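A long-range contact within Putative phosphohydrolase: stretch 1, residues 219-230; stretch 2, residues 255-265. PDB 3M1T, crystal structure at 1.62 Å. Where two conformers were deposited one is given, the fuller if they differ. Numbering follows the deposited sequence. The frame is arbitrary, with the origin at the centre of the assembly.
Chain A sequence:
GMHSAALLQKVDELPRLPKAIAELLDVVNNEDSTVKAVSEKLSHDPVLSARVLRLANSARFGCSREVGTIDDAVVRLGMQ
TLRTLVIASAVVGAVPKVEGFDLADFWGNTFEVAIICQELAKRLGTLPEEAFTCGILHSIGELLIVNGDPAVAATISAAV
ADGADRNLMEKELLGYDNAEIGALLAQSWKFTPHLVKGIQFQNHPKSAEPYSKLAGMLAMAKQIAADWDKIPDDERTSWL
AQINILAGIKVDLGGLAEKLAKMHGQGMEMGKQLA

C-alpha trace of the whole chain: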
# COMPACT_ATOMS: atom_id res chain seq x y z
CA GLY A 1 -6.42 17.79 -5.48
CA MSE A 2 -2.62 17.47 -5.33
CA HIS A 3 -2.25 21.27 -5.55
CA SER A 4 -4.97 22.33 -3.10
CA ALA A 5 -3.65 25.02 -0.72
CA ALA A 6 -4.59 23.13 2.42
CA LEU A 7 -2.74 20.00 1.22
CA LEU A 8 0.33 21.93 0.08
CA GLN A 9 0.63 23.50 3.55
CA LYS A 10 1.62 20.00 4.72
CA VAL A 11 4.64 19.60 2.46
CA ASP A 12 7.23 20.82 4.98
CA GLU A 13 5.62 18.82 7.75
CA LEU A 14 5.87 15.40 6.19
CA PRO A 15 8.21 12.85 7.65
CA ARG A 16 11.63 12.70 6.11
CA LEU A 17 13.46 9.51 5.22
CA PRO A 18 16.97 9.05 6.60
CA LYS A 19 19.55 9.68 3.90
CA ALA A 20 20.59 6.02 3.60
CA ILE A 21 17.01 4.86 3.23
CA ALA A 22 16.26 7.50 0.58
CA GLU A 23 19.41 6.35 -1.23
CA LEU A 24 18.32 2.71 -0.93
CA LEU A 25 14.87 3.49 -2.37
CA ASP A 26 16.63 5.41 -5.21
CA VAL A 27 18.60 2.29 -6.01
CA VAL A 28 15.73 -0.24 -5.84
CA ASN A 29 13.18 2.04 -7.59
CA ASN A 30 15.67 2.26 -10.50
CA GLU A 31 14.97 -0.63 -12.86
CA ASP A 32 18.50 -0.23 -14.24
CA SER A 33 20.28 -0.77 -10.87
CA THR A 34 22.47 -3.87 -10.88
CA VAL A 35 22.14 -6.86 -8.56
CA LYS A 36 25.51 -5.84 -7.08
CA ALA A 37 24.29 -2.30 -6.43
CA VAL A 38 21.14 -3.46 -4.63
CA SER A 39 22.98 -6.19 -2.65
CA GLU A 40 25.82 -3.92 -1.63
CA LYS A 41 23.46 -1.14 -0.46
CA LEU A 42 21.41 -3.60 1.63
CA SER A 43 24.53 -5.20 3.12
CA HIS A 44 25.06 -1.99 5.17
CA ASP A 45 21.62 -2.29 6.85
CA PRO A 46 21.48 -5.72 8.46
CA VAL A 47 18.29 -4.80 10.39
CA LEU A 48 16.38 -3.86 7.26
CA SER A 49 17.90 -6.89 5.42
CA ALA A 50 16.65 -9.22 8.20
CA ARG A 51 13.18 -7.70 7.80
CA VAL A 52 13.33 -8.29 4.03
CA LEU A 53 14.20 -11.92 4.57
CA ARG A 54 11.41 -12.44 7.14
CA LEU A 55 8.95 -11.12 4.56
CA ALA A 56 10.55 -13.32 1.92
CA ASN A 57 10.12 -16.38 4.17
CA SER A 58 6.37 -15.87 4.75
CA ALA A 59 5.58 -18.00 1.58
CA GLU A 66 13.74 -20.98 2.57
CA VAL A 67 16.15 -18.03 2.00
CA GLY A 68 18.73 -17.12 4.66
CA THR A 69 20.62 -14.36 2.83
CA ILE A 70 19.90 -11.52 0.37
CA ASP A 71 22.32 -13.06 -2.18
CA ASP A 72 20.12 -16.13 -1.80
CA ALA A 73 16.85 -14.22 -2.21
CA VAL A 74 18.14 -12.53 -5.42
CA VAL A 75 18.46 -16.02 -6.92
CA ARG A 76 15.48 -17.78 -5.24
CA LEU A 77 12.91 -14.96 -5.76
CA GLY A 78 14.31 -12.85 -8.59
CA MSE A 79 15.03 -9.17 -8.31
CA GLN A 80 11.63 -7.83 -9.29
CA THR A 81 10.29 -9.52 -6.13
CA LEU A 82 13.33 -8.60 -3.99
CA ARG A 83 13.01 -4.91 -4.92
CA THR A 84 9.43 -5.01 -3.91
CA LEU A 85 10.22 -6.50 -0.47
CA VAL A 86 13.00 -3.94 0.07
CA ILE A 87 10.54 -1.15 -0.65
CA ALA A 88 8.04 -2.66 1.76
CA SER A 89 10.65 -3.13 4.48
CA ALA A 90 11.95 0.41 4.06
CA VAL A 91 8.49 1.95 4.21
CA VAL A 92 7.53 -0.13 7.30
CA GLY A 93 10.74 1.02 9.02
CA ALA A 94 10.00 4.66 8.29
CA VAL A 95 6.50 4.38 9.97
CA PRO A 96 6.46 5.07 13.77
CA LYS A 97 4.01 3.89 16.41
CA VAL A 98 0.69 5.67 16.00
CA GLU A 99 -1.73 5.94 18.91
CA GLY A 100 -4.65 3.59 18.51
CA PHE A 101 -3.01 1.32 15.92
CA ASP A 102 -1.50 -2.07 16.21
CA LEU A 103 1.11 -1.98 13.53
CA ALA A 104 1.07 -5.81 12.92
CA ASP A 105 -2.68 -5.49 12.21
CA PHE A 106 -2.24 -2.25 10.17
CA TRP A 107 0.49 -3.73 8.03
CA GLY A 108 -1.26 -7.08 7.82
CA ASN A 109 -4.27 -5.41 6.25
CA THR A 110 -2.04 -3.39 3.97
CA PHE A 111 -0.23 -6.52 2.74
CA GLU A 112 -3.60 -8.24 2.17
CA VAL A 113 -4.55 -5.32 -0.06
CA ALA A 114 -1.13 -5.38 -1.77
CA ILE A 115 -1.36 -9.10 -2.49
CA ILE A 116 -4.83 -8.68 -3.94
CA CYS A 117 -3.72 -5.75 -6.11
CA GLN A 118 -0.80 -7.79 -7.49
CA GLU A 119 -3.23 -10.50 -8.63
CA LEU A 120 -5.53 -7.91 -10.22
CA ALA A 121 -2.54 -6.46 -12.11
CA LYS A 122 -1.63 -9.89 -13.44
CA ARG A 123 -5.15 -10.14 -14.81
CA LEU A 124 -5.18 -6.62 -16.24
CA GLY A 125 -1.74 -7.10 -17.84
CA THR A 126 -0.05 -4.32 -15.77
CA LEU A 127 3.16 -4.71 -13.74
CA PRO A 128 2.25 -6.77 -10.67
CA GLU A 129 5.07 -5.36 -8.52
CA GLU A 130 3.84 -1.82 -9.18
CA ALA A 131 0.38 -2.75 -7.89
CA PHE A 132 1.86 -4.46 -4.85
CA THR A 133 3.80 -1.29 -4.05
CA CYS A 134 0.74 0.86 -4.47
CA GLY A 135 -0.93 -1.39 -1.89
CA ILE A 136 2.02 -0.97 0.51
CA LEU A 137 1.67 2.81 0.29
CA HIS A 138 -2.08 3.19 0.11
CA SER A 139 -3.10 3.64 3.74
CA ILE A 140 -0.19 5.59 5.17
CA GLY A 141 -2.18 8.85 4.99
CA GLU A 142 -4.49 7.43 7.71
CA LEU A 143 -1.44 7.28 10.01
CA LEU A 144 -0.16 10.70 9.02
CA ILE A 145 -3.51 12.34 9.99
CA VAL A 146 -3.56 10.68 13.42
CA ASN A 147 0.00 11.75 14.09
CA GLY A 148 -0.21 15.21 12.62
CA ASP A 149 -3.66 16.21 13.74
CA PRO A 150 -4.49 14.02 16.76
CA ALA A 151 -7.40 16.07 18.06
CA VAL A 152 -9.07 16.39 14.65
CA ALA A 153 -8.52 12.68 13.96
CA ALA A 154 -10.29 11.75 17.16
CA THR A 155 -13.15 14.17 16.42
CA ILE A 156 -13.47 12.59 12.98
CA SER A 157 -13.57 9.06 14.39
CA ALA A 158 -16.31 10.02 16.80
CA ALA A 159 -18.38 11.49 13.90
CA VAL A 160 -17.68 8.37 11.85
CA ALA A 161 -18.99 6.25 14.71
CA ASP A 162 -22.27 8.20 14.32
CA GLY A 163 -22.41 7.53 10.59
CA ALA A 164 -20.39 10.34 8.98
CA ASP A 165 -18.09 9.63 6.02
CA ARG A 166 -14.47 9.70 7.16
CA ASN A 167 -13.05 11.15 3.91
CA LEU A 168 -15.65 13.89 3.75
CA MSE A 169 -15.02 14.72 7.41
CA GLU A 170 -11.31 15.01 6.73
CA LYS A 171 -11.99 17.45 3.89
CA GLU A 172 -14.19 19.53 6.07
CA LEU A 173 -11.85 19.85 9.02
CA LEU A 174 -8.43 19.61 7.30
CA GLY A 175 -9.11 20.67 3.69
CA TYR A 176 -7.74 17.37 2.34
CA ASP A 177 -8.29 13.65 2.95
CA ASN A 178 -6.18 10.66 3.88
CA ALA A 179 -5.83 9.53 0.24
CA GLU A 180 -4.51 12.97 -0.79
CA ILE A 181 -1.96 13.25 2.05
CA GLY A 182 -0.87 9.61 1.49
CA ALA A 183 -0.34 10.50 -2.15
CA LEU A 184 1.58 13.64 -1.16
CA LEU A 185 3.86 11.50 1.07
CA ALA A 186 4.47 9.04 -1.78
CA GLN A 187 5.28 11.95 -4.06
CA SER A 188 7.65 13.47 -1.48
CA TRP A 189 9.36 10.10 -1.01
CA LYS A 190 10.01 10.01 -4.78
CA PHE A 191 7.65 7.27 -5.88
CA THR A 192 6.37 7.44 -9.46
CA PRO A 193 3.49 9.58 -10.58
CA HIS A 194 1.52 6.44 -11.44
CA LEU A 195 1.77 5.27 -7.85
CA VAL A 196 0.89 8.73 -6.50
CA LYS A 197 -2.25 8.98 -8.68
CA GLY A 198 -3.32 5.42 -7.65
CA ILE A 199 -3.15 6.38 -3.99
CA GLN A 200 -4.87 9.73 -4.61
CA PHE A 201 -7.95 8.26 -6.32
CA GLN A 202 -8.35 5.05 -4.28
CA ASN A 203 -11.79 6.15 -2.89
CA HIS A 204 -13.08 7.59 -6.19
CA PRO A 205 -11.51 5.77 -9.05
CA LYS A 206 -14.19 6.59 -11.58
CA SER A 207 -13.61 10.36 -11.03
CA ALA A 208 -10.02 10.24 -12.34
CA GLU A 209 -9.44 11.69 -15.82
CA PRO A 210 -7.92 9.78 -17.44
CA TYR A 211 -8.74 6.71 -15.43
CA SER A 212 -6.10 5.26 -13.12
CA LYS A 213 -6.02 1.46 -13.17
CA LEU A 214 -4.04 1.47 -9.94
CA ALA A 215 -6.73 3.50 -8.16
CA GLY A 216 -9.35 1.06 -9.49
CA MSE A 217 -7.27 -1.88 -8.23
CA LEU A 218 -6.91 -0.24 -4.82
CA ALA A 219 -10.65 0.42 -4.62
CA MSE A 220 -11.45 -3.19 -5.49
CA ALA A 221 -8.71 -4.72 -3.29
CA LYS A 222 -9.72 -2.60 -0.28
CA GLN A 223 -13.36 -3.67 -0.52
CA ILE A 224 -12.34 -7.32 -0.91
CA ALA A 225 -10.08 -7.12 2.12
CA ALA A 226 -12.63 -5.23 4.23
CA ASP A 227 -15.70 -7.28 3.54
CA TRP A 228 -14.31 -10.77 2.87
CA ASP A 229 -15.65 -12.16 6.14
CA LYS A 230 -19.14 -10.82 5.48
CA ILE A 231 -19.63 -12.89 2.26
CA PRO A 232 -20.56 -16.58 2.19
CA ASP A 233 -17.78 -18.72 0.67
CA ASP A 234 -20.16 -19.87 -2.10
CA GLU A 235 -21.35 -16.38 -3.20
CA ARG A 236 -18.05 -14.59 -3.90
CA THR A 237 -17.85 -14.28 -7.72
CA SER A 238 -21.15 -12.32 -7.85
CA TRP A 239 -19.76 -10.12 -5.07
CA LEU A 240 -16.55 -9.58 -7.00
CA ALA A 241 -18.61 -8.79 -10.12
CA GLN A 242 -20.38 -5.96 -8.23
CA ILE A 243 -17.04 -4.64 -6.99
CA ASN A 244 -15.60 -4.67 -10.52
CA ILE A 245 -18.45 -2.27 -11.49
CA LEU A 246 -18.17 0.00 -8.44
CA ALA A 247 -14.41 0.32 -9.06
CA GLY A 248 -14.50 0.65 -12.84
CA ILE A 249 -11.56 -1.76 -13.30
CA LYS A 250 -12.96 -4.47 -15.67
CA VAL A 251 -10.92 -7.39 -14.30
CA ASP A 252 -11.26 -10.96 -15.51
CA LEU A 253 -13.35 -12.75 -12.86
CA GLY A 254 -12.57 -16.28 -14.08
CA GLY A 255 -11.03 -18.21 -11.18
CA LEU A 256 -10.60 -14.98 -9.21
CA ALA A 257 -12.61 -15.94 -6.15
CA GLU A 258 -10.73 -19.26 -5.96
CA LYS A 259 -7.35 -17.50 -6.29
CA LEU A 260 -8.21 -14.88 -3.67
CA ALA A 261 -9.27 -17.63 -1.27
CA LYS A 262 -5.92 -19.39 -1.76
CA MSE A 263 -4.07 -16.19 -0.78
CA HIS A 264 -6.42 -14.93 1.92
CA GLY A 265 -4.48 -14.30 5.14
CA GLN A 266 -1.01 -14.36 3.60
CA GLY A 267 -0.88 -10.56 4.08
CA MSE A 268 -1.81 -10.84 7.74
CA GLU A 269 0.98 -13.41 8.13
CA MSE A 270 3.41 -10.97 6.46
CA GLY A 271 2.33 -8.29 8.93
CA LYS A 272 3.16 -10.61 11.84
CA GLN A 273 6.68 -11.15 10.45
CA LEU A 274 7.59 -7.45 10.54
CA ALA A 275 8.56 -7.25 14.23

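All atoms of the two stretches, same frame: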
# COMPACT_ATOMS: atom_id res chain seq x y z
N ALA A 219 -9.23 0.37 -5.06
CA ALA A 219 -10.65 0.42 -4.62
C ALA A 219 -11.23 -0.99 -4.46
O ALA A 219 -11.88 -1.32 -3.44
CB ALA A 219 -11.46 1.24 -5.58
N MSE A 220 -10.97 -1.82 -5.46
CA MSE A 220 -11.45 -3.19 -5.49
C MSE A 220 -10.82 -4.03 -4.37
O MSE A 220 -11.51 -4.69 -3.58
CB MSE A 220 -11.21 -3.80 -6.86
CG MSE A 220 -11.56 -5.28 -6.93
SE MSE A 220 -12.02 -5.74 -8.74
CE MSE A 220 -12.84 -7.50 -8.37
N ALA A 221 -9.49 -3.94 -4.26
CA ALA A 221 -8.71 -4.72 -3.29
C ALA A 221 -9.11 -4.34 -1.86
O ALA A 221 -9.24 -5.21 -0.98
CB ALA A 221 -7.21 -4.52 -3.55
N LYS A 222 -9.31 -3.04 -1.61
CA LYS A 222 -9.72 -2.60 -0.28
C LYS A 222 -11.07 -3.16 0.16
O LYS A 222 -11.24 -3.52 1.31
CB LYS A 222 -9.78 -1.07 -0.20
CG LYS A 222 -8.42 -0.42 -0.23
CD LYS A 222 -8.55 1.08 -0.32
CE LYS A 222 -9.13 1.72 0.94
NZ LYS A 222 -9.45 3.17 0.73
N GLN A 223 -12.00 -3.16 -0.78
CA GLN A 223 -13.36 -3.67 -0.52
C GLN A 223 -13.31 -5.17 -0.29
O GLN A 223 -13.97 -5.67 0.63
CB GLN A 223 -14.30 -3.27 -1.64
CG GLN A 223 -15.80 -3.59 -1.27
CD GLN A 223 -16.85 -2.92 -2.11
OE1 GLN A 223 -16.56 -2.01 -2.88
NE2 GLN A 223 -18.12 -3.41 -1.99
N ILE A 224 -12.48 -5.88 -1.05
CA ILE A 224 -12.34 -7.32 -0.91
C ILE A 224 -11.78 -7.64 0.47
O ILE A 224 -12.28 -8.50 1.20
CB ILE A 224 -11.42 -7.90 -2.01
CG1 ILE A 224 -12.08 -7.79 -3.42
CG2 ILE A 224 -11.00 -9.31 -1.68
CD1 ILE A 224 -11.14 -8.20 -4.57
N ALA A 225 -10.73 -6.88 0.84
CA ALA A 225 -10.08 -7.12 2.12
C ALA A 225 -11.04 -6.81 3.26
O ALA A 225 -11.06 -7.54 4.24
CB ALA A 225 -8.79 -6.29 2.26
N ALA A 226 -11.76 -5.70 3.14
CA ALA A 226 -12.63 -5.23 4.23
C ALA A 226 -13.81 -6.15 4.49
O ALA A 226 -14.22 -6.41 5.64
CB ALA A 226 -13.14 -3.86 3.95
N ASP A 227 -14.40 -6.62 3.42
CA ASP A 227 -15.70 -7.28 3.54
C ASP A 227 -15.63 -8.77 3.34
O ASP A 227 -16.68 -9.44 3.40
CB ASP A 227 -16.69 -6.65 2.55
CG ASP A 227 -17.11 -5.25 2.96
OD1 ASP A 227 -16.87 -4.85 4.12
OD2 ASP A 227 -17.69 -4.54 2.13
N TRP A 228 -14.45 -9.34 3.16
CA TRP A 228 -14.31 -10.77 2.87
C TRP A 228 -15.11 -11.64 3.84
O TRP A 228 -15.81 -12.58 3.43
CB TRP A 228 -12.85 -11.17 2.97
CG TRP A 228 -12.55 -12.59 2.65
CD1 TRP A 228 -12.47 -13.64 3.56
CD2 TRP A 228 -12.27 -13.16 1.37
NE1 TRP A 228 -12.18 -14.81 2.91
CE2 TRP A 228 -12.06 -14.55 1.56
CE3 TRP A 228 -12.21 -12.64 0.07
CZ2 TRP A 228 -11.78 -15.41 0.51
CZ3 TRP A 228 -11.93 -13.50 -0.97
CH2 TRP A 228 -11.68 -14.85 -0.74
N ASP A 229 -14.98 -11.34 5.13
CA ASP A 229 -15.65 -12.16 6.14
C ASP A 229 -17.15 -12.00 6.23
O ASP A 229 -17.79 -12.74 6.98
CB ASP A 229 -15.01 -11.92 7.51
CG ASP A 229 -13.61 -12.46 7.59
OD1 ASP A 229 -13.31 -13.48 6.93
OD2 ASP A 229 -12.78 -11.87 8.32
N LYS A 230 -17.73 -11.06 5.50
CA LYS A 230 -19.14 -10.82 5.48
C LYS A 230 -19.83 -11.64 4.36
O LYS A 230 -21.06 -11.73 4.34
CB LYS A 230 -19.42 -9.35 5.28
CG LYS A 230 -18.78 -8.44 6.32
CD LYS A 230 -19.23 -7.00 6.13
CE LYS A 230 -18.45 -6.03 7.05
NZ LYS A 230 -17.03 -5.85 6.66
N GLY A 255 -11.93 -17.68 -12.20
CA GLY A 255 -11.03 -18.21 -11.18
C GLY A 255 -10.59 -17.23 -10.12
O GLY A 255 -9.79 -17.58 -9.27
N LEU A 256 -11.12 -16.01 -10.11
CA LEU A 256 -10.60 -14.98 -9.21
C LEU A 256 -10.95 -15.27 -7.76
O LEU A 256 -10.09 -15.17 -6.85
CB LEU A 256 -11.11 -13.60 -9.59
CG LEU A 256 -10.67 -12.43 -8.73
CD1 LEU A 256 -9.13 -12.26 -8.64
CD2 LEU A 256 -11.30 -11.11 -9.26
N ALA A 257 -12.21 -15.60 -7.51
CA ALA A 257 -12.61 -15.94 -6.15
C ALA A 257 -11.76 -17.08 -5.59
O ALA A 257 -11.33 -17.02 -4.42
CB ALA A 257 -14.12 -16.31 -6.04
N GLU A 258 -11.51 -18.10 -6.41
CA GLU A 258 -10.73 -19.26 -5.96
C GLU A 258 -9.29 -18.84 -5.62
O GLU A 258 -8.74 -19.24 -4.57
CB GLU A 258 -10.74 -20.35 -7.04
CG GLU A 258 -11.79 -21.46 -6.83
CD GLU A 258 -11.44 -22.40 -5.69
N LYS A 259 -8.73 -17.99 -6.47
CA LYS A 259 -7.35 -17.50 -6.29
C LYS A 259 -7.25 -16.65 -5.04
O LYS A 259 -6.28 -16.79 -4.27
CB LYS A 259 -6.87 -16.76 -7.53
CG LYS A 259 -5.45 -16.16 -7.45
CD LYS A 259 -4.41 -17.26 -7.27
CE LYS A 259 -2.96 -16.77 -7.39
NZ LYS A 259 -2.62 -16.28 -8.78
N LEU A 260 -8.20 -15.74 -4.85
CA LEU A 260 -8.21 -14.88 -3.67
C LEU A 260 -8.33 -15.70 -2.39
O LEU A 260 -7.69 -15.39 -1.36
CB LEU A 260 -9.28 -13.82 -3.75
CG LEU A 260 -9.09 -12.81 -4.88
CD1 LEU A 260 -10.32 -11.90 -4.98
CD2 LEU A 260 -7.80 -12.01 -4.68
N ALA A 261 -9.13 -16.76 -2.43
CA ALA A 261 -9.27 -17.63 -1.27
C ALA A 261 -7.95 -18.33 -0.95
O ALA A 261 -7.62 -18.54 0.24
CB ALA A 261 -10.40 -18.67 -1.51
N LYS A 262 -7.22 -18.74 -1.98
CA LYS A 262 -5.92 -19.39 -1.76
C LYS A 262 -4.97 -18.44 -1.01
O LYS A 262 -4.22 -18.85 -0.12
CB LYS A 262 -5.28 -19.85 -3.10
CG LYS A 262 -5.91 -21.09 -3.75
CD LYS A 262 -5.05 -21.62 -4.93
N MSE A 263 -5.05 -17.16 -1.33
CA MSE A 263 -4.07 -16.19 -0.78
C MSE A 263 -4.54 -15.49 0.48
O MSE A 263 -3.73 -14.80 1.15
CB MSE A 263 -3.74 -15.18 -1.84
CG MSE A 263 -3.32 -15.85 -3.12
SE MSE A 263 -2.50 -14.56 -4.21
CE MSE A 263 -3.88 -13.40 -4.32
N HIS A 264 -5.81 -15.64 0.80
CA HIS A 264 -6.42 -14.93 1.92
C HIS A 264 -5.63 -15.22 3.18
O HIS A 264 -5.39 -16.38 3.51
CB HIS A 264 -7.86 -15.36 2.16
CG HIS A 264 -8.50 -14.66 3.32
ND1 HIS A 264 -8.72 -15.27 4.53
CD2 HIS A 264 -8.94 -13.38 3.45
CE1 HIS A 264 -9.28 -14.40 5.36
NE2 HIS A 264 -9.43 -13.26 4.73
N GLY A 265 -5.24 -14.17 3.88
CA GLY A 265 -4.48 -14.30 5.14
C GLY A 265 -2.97 -14.22 5.03
O GLY A 265 -2.27 -14.04 6.04

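Read for its rules, this contact is a small one, burying 326 Å² over both sides, and it is built without a single hydrogen bond from one stretch to the other. Its weight rests on Trp228, which alone gives up 105 Å² to the second stretch, followed by His264 with 61 Å² and Leu260 with 49 Å².

The spacing explains much of it. Met220, Ile224 and Trp228 follow one another at intervals of four, as do Leu256, Leu260 and His264, so each series lines up along one side of its segment and each CA-to-CB bond points toward the other stretch. The two series run in the same order and pair rung by rung: Met220 with Leu256, Ile224 with Leu260, Trp228 with His264. The backbones stay well apart, the CA atoms of Ile224 and Leu260 lying 9.0 Å from each other, and side chains fill the gap.

Trp228 lies in a short 3-10 segment, residues 228-230, with chi1 in the t well. Its five-membered ring and the His264 ring form an offset stack, centroids 3.8 Å apart and planes only 13° from parallel; CD1 of Trp228 approaches NE2 of His264 to 3.3 Å. Because His264 is the first residue to leave helical phi/psi after its helix, the stack closes the contact where that helix finishes. It pairs a buried indole with an exposed imidazole, which covers one indole face.

The six-membered part of the indole reaches back along the second helix. CZ3 of Trp228 lies 3.9 Å from CB of Leu260, and CZ2 of Trp228 lies 4.1 Å from CB of Ala261. At Ala261 the ring also comes close to the main chain: CH2 of Trp228 is 3.6 Å from N of Ala261. That nitrogen is already committed to its own helix, donating to O of Ala257 at 3.0 Å, so the indole packs against backbone whose polar group is satisfied.

Leu260 serves two partners. Besides meeting Trp228, it places CD1 3.8 Å from CD1 of Ile224, both side chains having chi1 m and chi2 t. One rung further, the selenomethionine Met220, extended with all three chi angles t, brings CE to 4.0 Å from CD2 of Leu256.

None of the lysines or Glu258 touches the other stretch in the model, and Asp229 does so only at the margin, its OD1 4.4 Å from CE1 of His264. Lys230 makes a salt bridge within its own stretch, NZ to OD1 of Asp227 at 2.7 Å, and the CA-to-CB bonds of Glu258 and Lys262 point away from the other stretch.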